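Local coordinates for D-alanyl transferase DltD (Enterococcus faecalis, PDB 6O93), which probably transfers D-alanine onto lipoteichoic acid at the cell membrane, a step in building the Gram-positive cell wall, at residues Q142-L148 / L164-G170; V113-G119 / R147-V153; V288-F292 / Q361-F365; A84-H88 / A278-L283. One frame throughout, in Å; residues are numbered along the deposited sequence.

Interaction 1 (Q142-L148 / L164-G170)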
# COMPACT_ATOMS: atom_id res chain seq x y z
N GLN A 142 -5.24 20.85 3.09
CA GLN A 142 -5.82 21.17 4.39
C GLN A 142 -6.22 19.91 5.15
O GLN A 142 -6.10 19.85 6.37
CB GLN A 142 -7.01 22.11 4.22
CG GLN A 142 -6.67 23.39 3.49
CD GLN A 142 -7.82 24.38 3.48
OE1 GLN A 142 -8.67 24.35 2.59
NE2 GLN A 142 -7.85 25.26 4.47
N TYR A 143 -6.71 18.89 4.43
CA TYR A 143 -7.04 17.64 5.09
C TYR A 143 -5.78 16.96 5.63
O TYR A 143 -5.77 16.46 6.76
CB TYR A 143 -7.78 16.70 4.14
CG TYR A 143 -8.06 15.35 4.77
CD1 TYR A 143 -9.16 15.17 5.60
CD2 TYR A 143 -7.21 14.28 4.57
CE1 TYR A 143 -9.42 13.95 6.19
CE2 TYR A 143 -7.46 13.05 5.16
CZ TYR A 143 -8.56 12.90 5.97
OH TYR A 143 -8.82 11.68 6.56
N LEU A 144 -4.71 16.94 4.83
CA LEU A 144 -3.44 16.39 5.31
C LEU A 144 -2.97 17.12 6.56
O LEU A 144 -2.56 16.50 7.54
CB LEU A 144 -2.38 16.48 4.21
CG LEU A 144 -2.47 15.46 3.08
CD1 LEU A 144 -1.45 15.80 2.00
CD2 LEU A 144 -2.23 14.05 3.60
N ALA A 145 -3.03 18.46 6.54
CA ALA A 145 -2.62 19.24 7.70
C ALA A 145 -3.43 18.86 8.93
O ALA A 145 -2.88 18.66 10.02
CB ALA A 145 -2.76 20.73 7.40
N GLN A 146 -4.76 18.77 8.78
CA GLN A 146 -5.61 18.43 9.91
C GLN A 146 -5.23 17.07 10.50
O GLN A 146 -5.11 16.93 11.72
CB GLN A 146 -7.08 18.45 9.48
CG GLN A 146 -8.08 18.06 10.57
CD GLN A 146 -8.36 16.57 10.62
OE1 GLN A 146 -8.13 15.91 11.63
NE2 GLN A 146 -8.89 16.03 9.52
N ARG A 147 -5.05 16.07 9.64
CA ARG A 147 -4.74 14.73 10.14
C ARG A 147 -3.37 14.68 10.80
O ARG A 147 -3.21 14.06 11.86
CB ARG A 147 -4.82 13.72 8.99
CG ARG A 147 -6.21 13.52 8.42
CD ARG A 147 -7.11 12.70 9.34
NE ARG A 147 -6.65 11.32 9.47
CZ ARG A 147 -6.40 10.69 10.61
NH1 ARG A 147 -6.58 11.29 11.78
NH2 ARG A 147 -5.98 9.43 10.59
N LEU A 148 -2.37 15.32 10.19
CA LEU A 148 -1.01 15.23 10.72
C LEU A 148 -0.92 15.79 12.13
O LEU A 148 -0.17 15.27 12.97
CB LEU A 148 -0.04 15.96 9.79
CG LEU A 148 0.22 15.32 8.43
CD1 LEU A 148 1.23 16.15 7.65
CD2 LEU A 148 0.70 13.88 8.56
N LEU A 164 1.10 23.83 9.98
CA LEU A 164 -0.13 23.11 9.69
C LEU A 164 -1.36 23.87 10.18
O LEU A 164 -2.44 23.74 9.60
CB LEU A 164 -0.08 21.71 10.32
CG LEU A 164 1.04 20.80 9.82
CD1 LEU A 164 0.97 19.45 10.50
CD2 LEU A 164 0.97 20.65 8.30
N ALA A 165 -1.21 24.66 11.25
CA ALA A 165 -2.33 25.47 11.72
C ALA A 165 -2.73 26.51 10.68
O ALA A 165 -3.92 26.75 10.46
CB ALA A 165 -1.97 26.14 13.04
N ASN A 166 -1.74 27.14 10.04
CA ASN A 166 -2.05 28.13 9.01
C ASN A 166 -2.72 27.47 7.80
O ASN A 166 -3.65 28.04 7.23
CB ASN A 166 -0.78 28.86 8.58
CG ASN A 166 -0.16 29.65 9.72
OD1 ASN A 166 -0.82 29.98 10.70
ND2 ASN A 166 1.13 29.96 9.59
N LEU A 167 -2.25 26.29 7.40
CA LEU A 167 -2.88 25.58 6.29
C LEU A 167 -4.37 25.36 6.56
O LEU A 167 -5.21 25.60 5.70
CB LEU A 167 -2.18 24.25 6.04
CG LEU A 167 -1.15 24.23 4.91
CD1 LEU A 167 0.06 25.10 5.25
CD2 LEU A 167 -0.72 22.80 4.63
N GLN A 168 -4.70 24.87 7.76
CA GLN A 168 -6.10 24.65 8.10
C GLN A 168 -6.89 25.94 8.06
O GLN A 168 -8.09 25.93 7.76
CB GLN A 168 -6.21 23.99 9.48
CG GLN A 168 -5.62 22.59 9.54
CD GLN A 168 -5.62 22.02 10.94
OE1 GLN A 168 -6.63 21.51 11.42
NE2 GLN A 168 -4.48 22.12 11.62
N ALA A 169 -6.25 27.07 8.36
CA ALA A 169 -6.91 28.36 8.30
C ALA A 169 -6.97 28.92 6.88
O ALA A 169 -7.47 30.04 6.70
CB ALA A 169 -6.19 29.36 9.22
N GLY A 170 -6.50 28.18 5.89
CA GLY A 170 -6.55 28.64 4.51
C GLY A 170 -5.37 29.48 4.08
O GLY A 170 -5.49 30.21 3.09
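Helices 139-148 and 158-168, with the short helix 152-155 between them, form a partly buried contact, their segment axes 8.4 Å apart and crossing at -135°, so the chain doubles back. The CA atoms come closest at A145 with L164 (5.0 Å) and at Q142 with Q168 (5.1 Å). Helix 158-168 ends in a Schellman motif: G170 takes a positive phi of 87°, where a CB would jam against the preceding carbonyl oxygen, and glycine suits it. A145 points at the partner helix, and its small methyl allows the close approach, with CB 3.8 Å from both L164 CD2 and L167 CB. One turn on, L148 CB meets L164 CD1 at 3.7 Å and extends the apolar seam. At the C-terminal end of helix 158-168, Q142 is long enough to reach over the gap, and its NE2 donates to L167 O (2.9 Å), which also accepts G170 N. Q168 folds its amide back, NE2 to L164 O at 3.3 Å, while its CG covers A145 CB. W130 of helix 124-132 packs on L144, L148 and L167, while L81 of helix 80-90 touches L144 and R147, and R147 pairs with D275 of helix 272-285.

Interaction 2 (V113-G119 / R147-V153); sequences VPNDSFG and RLTKFPV. With PO4 (phosphate ion), chain E.
An aromatic stack joins the start of helix 115-121 to the turn between helices 139-148 and 152-155, in a partly buried layer outside the central sheet. V113 and P114 are extended, P114 is the N-cap residue, and N115 to G119 are helical. L148 to F151 form a type I turn; F151 (phi -107°, psi 138°) is the N-cap of the helix that P152, well suited to a first turn, begins. N115 faces F151 (CA atoms 5.8 Å apart) and G119 faces V153 (5.5 Å). F118 (chi1 t), in the first turn of its helix, and the N-cap F151 (chi1 m) form a face-to-face stack, centroids 4.3 Å apart and planes at 22°, in a family assigned to the SGNH hydrolase clan. V113 CG1 touches F151 CZ at 3.6 Å, L148 CD2 reaches F118 CZ at 3.3 Å, and V153 CG1 meets the F118 ring edge at CE2, 3.8 Å away. G119 CA lies 4.0 Å from V153 CG1. Water 1 joins V113 O (2.9 Å) to R147 NH2 (3.0 Å), water 2 joins N115 O to V153 N (both 3.1 Å), and water 3 joins N115 OD1 to K150 O (both 2.7 Å). R147 also makes a salt bridge to D275. N115 ND2 weakly bonds O1 of a phosphate, probably from the crystallisation liquor, at 3.3 Å.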
# COMPACT_ATOMS: atom_id res chain seq x y z
N VAL A 113 -5.55 4.69 11.45
CA VAL A 113 -4.18 4.19 11.57
C VAL A 113 -3.66 4.49 12.97
O VAL A 113 -3.78 5.64 13.44
CB VAL A 113 -3.28 4.81 10.49
CG1 VAL A 113 -3.19 6.32 10.65
CG2 VAL A 113 -1.89 4.19 10.55
N PRO A 114 -3.09 3.52 13.68
CA PRO A 114 -2.58 3.80 15.03
C PRO A 114 -1.45 4.83 15.01
O PRO A 114 -0.74 4.99 14.02
CB PRO A 114 -2.07 2.43 15.51
CG PRO A 114 -2.83 1.44 14.69
CD PRO A 114 -3.03 2.08 13.36
N ASN A 115 -1.29 5.53 16.14
CA ASN A 115 -0.24 6.54 16.26
C ASN A 115 1.13 5.95 15.93
O ASN A 115 1.90 6.53 15.15
CB ASN A 115 -0.23 7.13 17.67
CG ASN A 115 -1.40 8.05 17.93
OD1 ASN A 115 -2.04 8.54 17.00
ND2 ASN A 115 -1.69 8.29 19.21
N ASP A 116 1.45 4.79 16.51
CA ASP A 116 2.78 4.21 16.34
C ASP A 116 3.00 3.69 14.93
O ASP A 116 4.14 3.63 14.47
CB ASP A 116 3.00 3.09 17.36
CG ASP A 116 2.93 3.58 18.79
OD1 ASP A 116 3.09 4.79 19.02
OD2 ASP A 116 2.72 2.73 19.69
N SER A 117 1.93 3.29 14.24
CA SER A 117 2.08 2.83 12.86
C SER A 117 2.42 3.99 11.94
O SER A 117 3.32 3.89 11.10
CB SER A 117 0.82 2.11 12.40
OG SER A 117 0.69 0.86 13.06
N PHE A 118 1.69 5.10 12.07
CA PHE A 118 2.04 6.29 11.30
C PHE A 118 3.40 6.82 11.71
O PHE A 118 4.22 7.17 10.85
CB PHE A 118 0.97 7.37 11.48
CG PHE A 118 1.30 8.64 10.76
CD1 PHE A 118 0.90 8.83 9.45
CD2 PHE A 118 2.03 9.64 11.39
CE1 PHE A 118 1.22 10.00 8.78
CE2 PHE A 118 2.34 10.81 10.73
CZ PHE A 118 1.93 10.99 9.42
N GLY A 119 3.67 6.87 13.01
CA GLY A 119 4.94 7.42 13.48
C GLY A 119 6.13 6.61 13.03
O GLY A 119 7.19 7.17 12.72
N ARG A 147 -5.05 16.07 9.64
CA ARG A 147 -4.74 14.73 10.14
C ARG A 147 -3.37 14.68 10.80
O ARG A 147 -3.21 14.06 11.86
CB ARG A 147 -4.82 13.72 8.99
CG ARG A 147 -6.21 13.52 8.42
CD ARG A 147 -7.11 12.70 9.34
NE ARG A 147 -6.65 11.32 9.47
CZ ARG A 147 -6.40 10.69 10.61
NH1 ARG A 147 -6.58 11.29 11.78
NH2 ARG A 147 -5.98 9.43 10.59
N LEU A 148 -2.37 15.32 10.19
CA LEU A 148 -1.01 15.23 10.72
C LEU A 148 -0.92 15.79 12.13
O LEU A 148 -0.17 15.27 12.97
CB LEU A 148 -0.04 15.96 9.79
CG LEU A 148 0.22 15.32 8.43
CD1 LEU A 148 1.23 16.15 7.65
CD2 LEU A 148 0.70 13.88 8.56
N THR A 149 -1.67 16.85 12.43
CA THR A 149 -1.64 17.43 13.77
C THR A 149 -2.20 16.48 14.83
O THR A 149 -2.07 16.78 16.02
CB THR A 149 -2.43 18.74 13.83
OG1 THR A 149 -3.81 18.49 13.51
CG2 THR A 149 -1.85 19.76 12.86
N LYS A 150 -2.81 15.37 14.43
CA LYS A 150 -3.36 14.42 15.39
C LYS A 150 -2.34 13.41 15.89
O LYS A 150 -2.64 12.68 16.84
CB LYS A 150 -4.55 13.68 14.77
CG LYS A 150 -5.69 14.59 14.33
CD LYS A 150 -6.34 15.30 15.51
CE LYS A 150 -7.58 16.08 15.09
NZ LYS A 150 -7.26 17.22 14.17
N PHE A 151 -1.14 13.35 15.28
CA PHE A 151 -0.19 12.30 15.62
C PHE A 151 0.96 12.83 16.46
O PHE A 151 1.49 13.91 16.18
CB PHE A 151 0.35 11.63 14.35
CG PHE A 151 -0.70 10.91 13.57
CD1 PHE A 151 -1.04 9.61 13.88
CD2 PHE A 151 -1.37 11.55 12.54
CE1 PHE A 151 -2.02 8.95 13.18
CE2 PHE A 151 -2.35 10.89 11.83
CZ PHE A 151 -2.68 9.59 12.15
N PRO A 152 1.39 12.09 17.49
CA PRO A 152 2.47 12.60 18.36
C PRO A 152 3.76 12.89 17.62
O PRO A 152 4.47 13.84 17.98
CB PRO A 152 2.64 11.49 19.40
CG PRO A 152 1.35 10.75 19.40
CD PRO A 152 0.84 10.82 18.00
N VAL A 153 4.11 12.10 16.60
CA VAL A 153 5.39 12.32 15.92
C VAL A 153 5.43 13.71 15.30
O VAL A 153 6.51 14.29 15.15
CB VAL A 153 5.63 11.22 14.87
CG1 VAL A 153 4.72 11.42 13.66
CG2 VAL A 153 7.09 11.22 14.44
P PO4 E . 0.77 5.61 21.74
O1 PO4 E . 0.74 6.92 20.99
O2 PO4 E . -0.22 4.65 21.13
O3 PO4 E . 0.40 5.86 23.18
O4 PO4 E . 2.15 5.02 21.67
O HOH W 1 -5.83 7.55 12.90
O HOH W 2 2.74 9.40 15.78
O HOH W 3 -4.01 10.33 16.54

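Interaction 3 (V288-F292 / Q361-F365)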
# COMPACT_ATOMS: atom_id res chain seq x y z
N VAL A 288 -2.46 9.58 -12.71
CA VAL A 288 -1.95 8.23 -12.53
C VAL A 288 -3.07 7.24 -12.77
O VAL A 288 -4.14 7.33 -12.16
CB VAL A 288 -1.35 8.05 -11.13
CG1 VAL A 288 -0.69 6.68 -11.01
CG2 VAL A 288 -0.35 9.16 -10.82
N ASP A 289 -2.83 6.28 -13.67
CA ASP A 289 -3.76 5.18 -13.91
C ASP A 289 -3.47 4.08 -12.90
O ASP A 289 -2.32 3.63 -12.78
CB ASP A 289 -3.60 4.66 -15.34
CG ASP A 289 -4.76 3.80 -15.79
OD1 ASP A 289 -5.77 3.70 -15.06
OD2 ASP A 289 -4.67 3.22 -16.90
N VAL A 290 -4.49 3.66 -12.16
CA VAL A 290 -4.29 2.84 -10.97
C VAL A 290 -5.21 1.63 -11.01
O VAL A 290 -6.40 1.75 -11.32
CB VAL A 290 -4.54 3.65 -9.68
CG1 VAL A 290 -4.22 2.81 -8.46
CG2 VAL A 290 -3.72 4.93 -9.69
N LEU A 291 -4.66 0.47 -10.68
CA LEU A 291 -5.43 -0.74 -10.44
C LEU A 291 -5.52 -0.96 -8.93
O LEU A 291 -4.49 -1.11 -8.26
CB LEU A 291 -4.80 -1.95 -11.12
CG LEU A 291 -5.42 -3.31 -10.78
CD1 LEU A 291 -6.88 -3.38 -11.21
CD2 LEU A 291 -4.62 -4.42 -11.42
N PHE A 292 -6.74 -0.97 -8.40
CA PHE A 292 -6.97 -1.20 -6.98
C PHE A 292 -7.34 -2.65 -6.74
O PHE A 292 -8.14 -3.24 -7.48
CB PHE A 292 -8.09 -0.28 -6.46
CG PHE A 292 -7.74 1.18 -6.54
CD1 PHE A 292 -8.00 1.91 -7.69
CD2 PHE A 292 -7.15 1.82 -5.47
CE1 PHE A 292 -7.68 3.25 -7.76
CE2 PHE A 292 -6.83 3.17 -5.54
CZ PHE A 292 -7.09 3.88 -6.69
N GLN A 361 -4.56 -9.78 -13.27
CA GLN A 361 -5.23 -8.50 -13.41
C GLN A 361 -4.22 -7.37 -13.60
O GLN A 361 -4.46 -6.45 -14.39
CB GLN A 361 -6.11 -8.23 -12.19
CG GLN A 361 -7.21 -9.27 -12.01
CD GLN A 361 -8.08 -9.41 -13.24
OE1 GLN A 361 -8.47 -8.42 -13.85
NE2 GLN A 361 -8.36 -10.65 -13.63
N VAL A 362 -3.10 -7.42 -12.89
CA VAL A 362 -2.06 -6.40 -13.08
C VAL A 362 -1.51 -6.46 -14.50
O VAL A 362 -1.38 -5.44 -15.18
CB VAL A 362 -0.94 -6.57 -12.03
CG1 VAL A 362 0.25 -5.69 -12.40
CG2 VAL A 362 -1.44 -6.23 -10.65
N ASP A 363 -1.18 -7.67 -14.96
CA ASP A 363 -0.60 -7.81 -16.30
C ASP A 363 -1.55 -7.30 -17.37
O ASP A 363 -1.16 -6.55 -18.26
CB ASP A 363 -0.22 -9.27 -16.55
CG ASP A 363 0.77 -9.42 -17.69
OD1 ASP A 363 1.88 -8.88 -17.58
OD2 ASP A 363 0.43 -10.09 -18.69
N GLU A 364 -2.82 -7.71 -17.29
CA GLU A 364 -3.82 -7.21 -18.24
C GLU A 364 -3.93 -5.69 -18.14
O GLU A 364 -4.06 -5.00 -19.16
CB GLU A 364 -5.17 -7.86 -17.97
CG GLU A 364 -5.21 -9.36 -18.25
CD GLU A 364 -6.54 -10.00 -17.87
OE1 GLU A 364 -7.40 -9.28 -17.31
OE2 GLU A 364 -6.72 -11.21 -18.11
N PHE A 365 -3.87 -5.16 -16.92
CA PHE A 365 -3.95 -3.71 -16.72
C PHE A 365 -2.76 -3.00 -17.36
O PHE A 365 -2.92 -1.92 -17.94
CB PHE A 365 -4.03 -3.43 -15.22
CG PHE A 365 -3.72 -2.01 -14.83
CD1 PHE A 365 -4.62 -0.99 -15.09
CD2 PHE A 365 -2.54 -1.71 -14.18
CE1 PHE A 365 -4.33 0.32 -14.71
CE2 PHE A 365 -2.24 -0.41 -13.80
CZ PHE A 365 -3.14 0.60 -14.07
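Apolar contact dominates this helix-on-strand packing. L291 points at the helix, and its CD2 lies 3.7 Å from V362 CG2 and 3.6 Å from V362 CA, filling the space beside the helix backbone; Q361 borders the same methyl, with its O 3.6 Å from L291 CD2. The leucine's branched end suits this gap, where the nearest CA atoms, those of L291 and V362, are still 7.1 Å apart. The ring interactions centre on F365, which reaches the strand tip first, CZ against the backbone. L291 CB sits over its face in a CH-pi contact, 3.8 Å from the centroid and 11° off the ring normal, and L291 N lies over a face too, 3.7 Å from F365 CZ. Among polar atoms, D289 O approaches F365 CZ at 3.4 Å, near the ring plane, and D289 OD2 is 3.6 Å from F365 CE1. The segment axes run nearly antiparallel (162°) at 9.6 Å. Strand 289-294 lies between strands 98-102 and 331-333 of the parallel sheet, with L291 directed to helix 352-367 on one face, where K98 adds a cation-pi contact to F365, and V290 turned away to helix 272-285 on the other, where F292 also packs.

Interaction 4 (A84-H88 / A278-L283); sequences AMVIH and AALEQL
I87 lays its chain (chi1 m, chi2 t) across the groove of the partner helix, CD1 at 3.8 Å from L283 CD2 and 4.2 Å from A279 CB, with CG2 3.8 Å from Q282 CB. Both segments are regular helix, in helices 80-90 and 272-285, and run almost parallel at 13° with axes 8.7 Å apart. In register, A84 sits by A279 (CA atoms 4.1 Å apart) and H88 by Q282 (6.0 Å). Alanines permit that closeness: A84 CB is 3.7 Å from A279 N and 4.0 Å from A278 CB. Q282, with chi1 and chi2 both m, curls toward the partner, its CG 3.7 Å from A84 O. H88 (chi1 t) donates from ND1 to Q282 OE1 at 2.9 Å, in its ring plane. The helices flank the central parallel sheet of an alpha/beta fold; F44 of strand 40-44 touches I87, and F292 touches L280. Since ND1 of H88 is the donor, it carries a proton in this bond, which satisfies the amide oxygen of buried Q282 amid otherwise apolar packing.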
# COMPACT_ATOMS: atom_id res chain seq x y z
N ALA A 84 -0.19 8.45 0.87
CA ALA A 84 -0.50 9.71 0.19
C ALA A 84 0.73 10.61 0.12
O ALA A 84 0.95 11.28 -0.90
CB ALA A 84 -1.65 10.42 0.91
N MET A 85 1.54 10.62 1.17
CA MET A 85 2.76 11.43 1.16
C MET A 85 3.85 10.78 0.31
O MET A 85 4.64 11.48 -0.32
CB MET A 85 3.25 11.65 2.59
CG MET A 85 4.37 12.68 2.70
SD MET A 85 3.88 14.34 2.18
CE MET A 85 2.62 14.72 3.40
N VAL A 86 3.90 9.44 0.29
CA VAL A 86 4.81 8.74 -0.62
C VAL A 86 4.50 9.11 -2.06
O VAL A 86 5.40 9.41 -2.85
CB VAL A 86 4.71 7.22 -0.39
CG1 VAL A 86 5.48 6.47 -1.47
CG2 VAL A 86 5.22 6.85 0.99
N ILE A 87 3.21 9.10 -2.42
CA ILE A 87 2.81 9.43 -3.78
C ILE A 87 3.15 10.88 -4.10
O ILE A 87 3.74 11.19 -5.14
CB ILE A 87 1.30 9.16 -3.97
CG1 ILE A 87 1.02 7.66 -3.85
CG2 ILE A 87 0.83 9.69 -5.32
CD1 ILE A 87 -0.45 7.33 -3.63
N HIS A 88 2.78 11.80 -3.20
CA HIS A 88 3.06 13.21 -3.44
C HIS A 88 4.55 13.46 -3.63
O HIS A 88 4.94 14.27 -4.47
CB HIS A 88 2.52 14.05 -2.28
CG HIS A 88 2.76 15.52 -2.44
ND1 HIS A 88 1.86 16.35 -3.07
CD2 HIS A 88 3.80 16.30 -2.08
CE1 HIS A 88 2.33 17.59 -3.08
NE2 HIS A 88 3.51 17.58 -2.48
N ALA A 278 -7.20 11.02 0.52
CA ALA A 278 -5.99 11.80 0.32
C ALA A 278 -5.09 11.15 -0.73
O ALA A 278 -4.53 11.84 -1.59
CB ALA A 278 -5.24 11.98 1.64
N ALA A 279 -4.94 9.83 -0.67
CA ALA A 279 -4.14 9.13 -1.66
C ALA A 279 -4.78 9.20 -3.04
O ALA A 279 -4.07 9.33 -4.05
CB ALA A 279 -3.93 7.67 -1.24
N LEU A 280 -6.11 9.13 -3.10
CA LEU A 280 -6.80 9.20 -4.38
C LEU A 280 -6.61 10.57 -5.04
O LEU A 280 -6.40 10.65 -6.26
CB LEU A 280 -8.28 8.90 -4.19
CG LEU A 280 -8.63 7.48 -3.75
CD1 LEU A 280 -10.13 7.38 -3.46
CD2 LEU A 280 -8.21 6.47 -4.80
N GLU A 281 -6.69 11.65 -4.26
CA GLU A 281 -6.49 12.98 -4.83
C GLU A 281 -5.08 13.14 -5.37
O GLU A 281 -4.88 13.74 -6.43
CB GLU A 281 -6.80 14.05 -3.78
CG GLU A 281 -6.48 15.47 -4.26
CD GLU A 281 -7.16 16.55 -3.44
OE1 GLU A 281 -8.05 16.22 -2.62
OE2 GLU A 281 -6.81 17.73 -3.61
N GLN A 282 -4.08 12.62 -4.66
CA GLN A 282 -2.70 12.71 -5.14
C GLN A 282 -2.53 11.94 -6.45
O GLN A 282 -1.83 12.41 -7.36
CB GLN A 282 -1.73 12.18 -4.08
CG GLN A 282 -1.70 12.99 -2.80
CD GLN A 282 -1.24 14.42 -3.01
OE1 GLN A 282 -0.34 14.68 -3.81
NE2 GLN A 282 -1.86 15.35 -2.31
N LEU A 283 -3.15 10.77 -6.56
CA LEU A 283 -3.05 9.99 -7.78
C LEU A 283 -3.75 10.69 -8.94
O LEU A 283 -3.22 10.73 -10.06
CB LEU A 283 -3.63 8.59 -7.56
CG LEU A 283 -2.85 7.72 -6.58
CD1 LEU A 283 -3.72 6.60 -6.02
CD2 LEU A 283 -1.61 7.15 -7.26

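Interactions 3 and 4 are buried and meet at the central sheet: helix 272-285 leads into strand 289-294, with V288 N probably bonded to L283 O at 3.0 Å and F292 CZ 3.4 Å from L280 CD2. Interactions 1 and 2 are only partly buried, share R147 and L148 on helix 139-148, and lie within the chain loop closed by interaction 4. Interaction 1 touches interaction 4 through L144 and Y143 on A278, linking the outer helices to the inner pair. The buried pair is mainly apolar, with one histidine-glutamine bond in interaction 4, while the partly buried pair adds a glutamine-to-carbonyl bond in interaction 1 and water bridges in interaction 2.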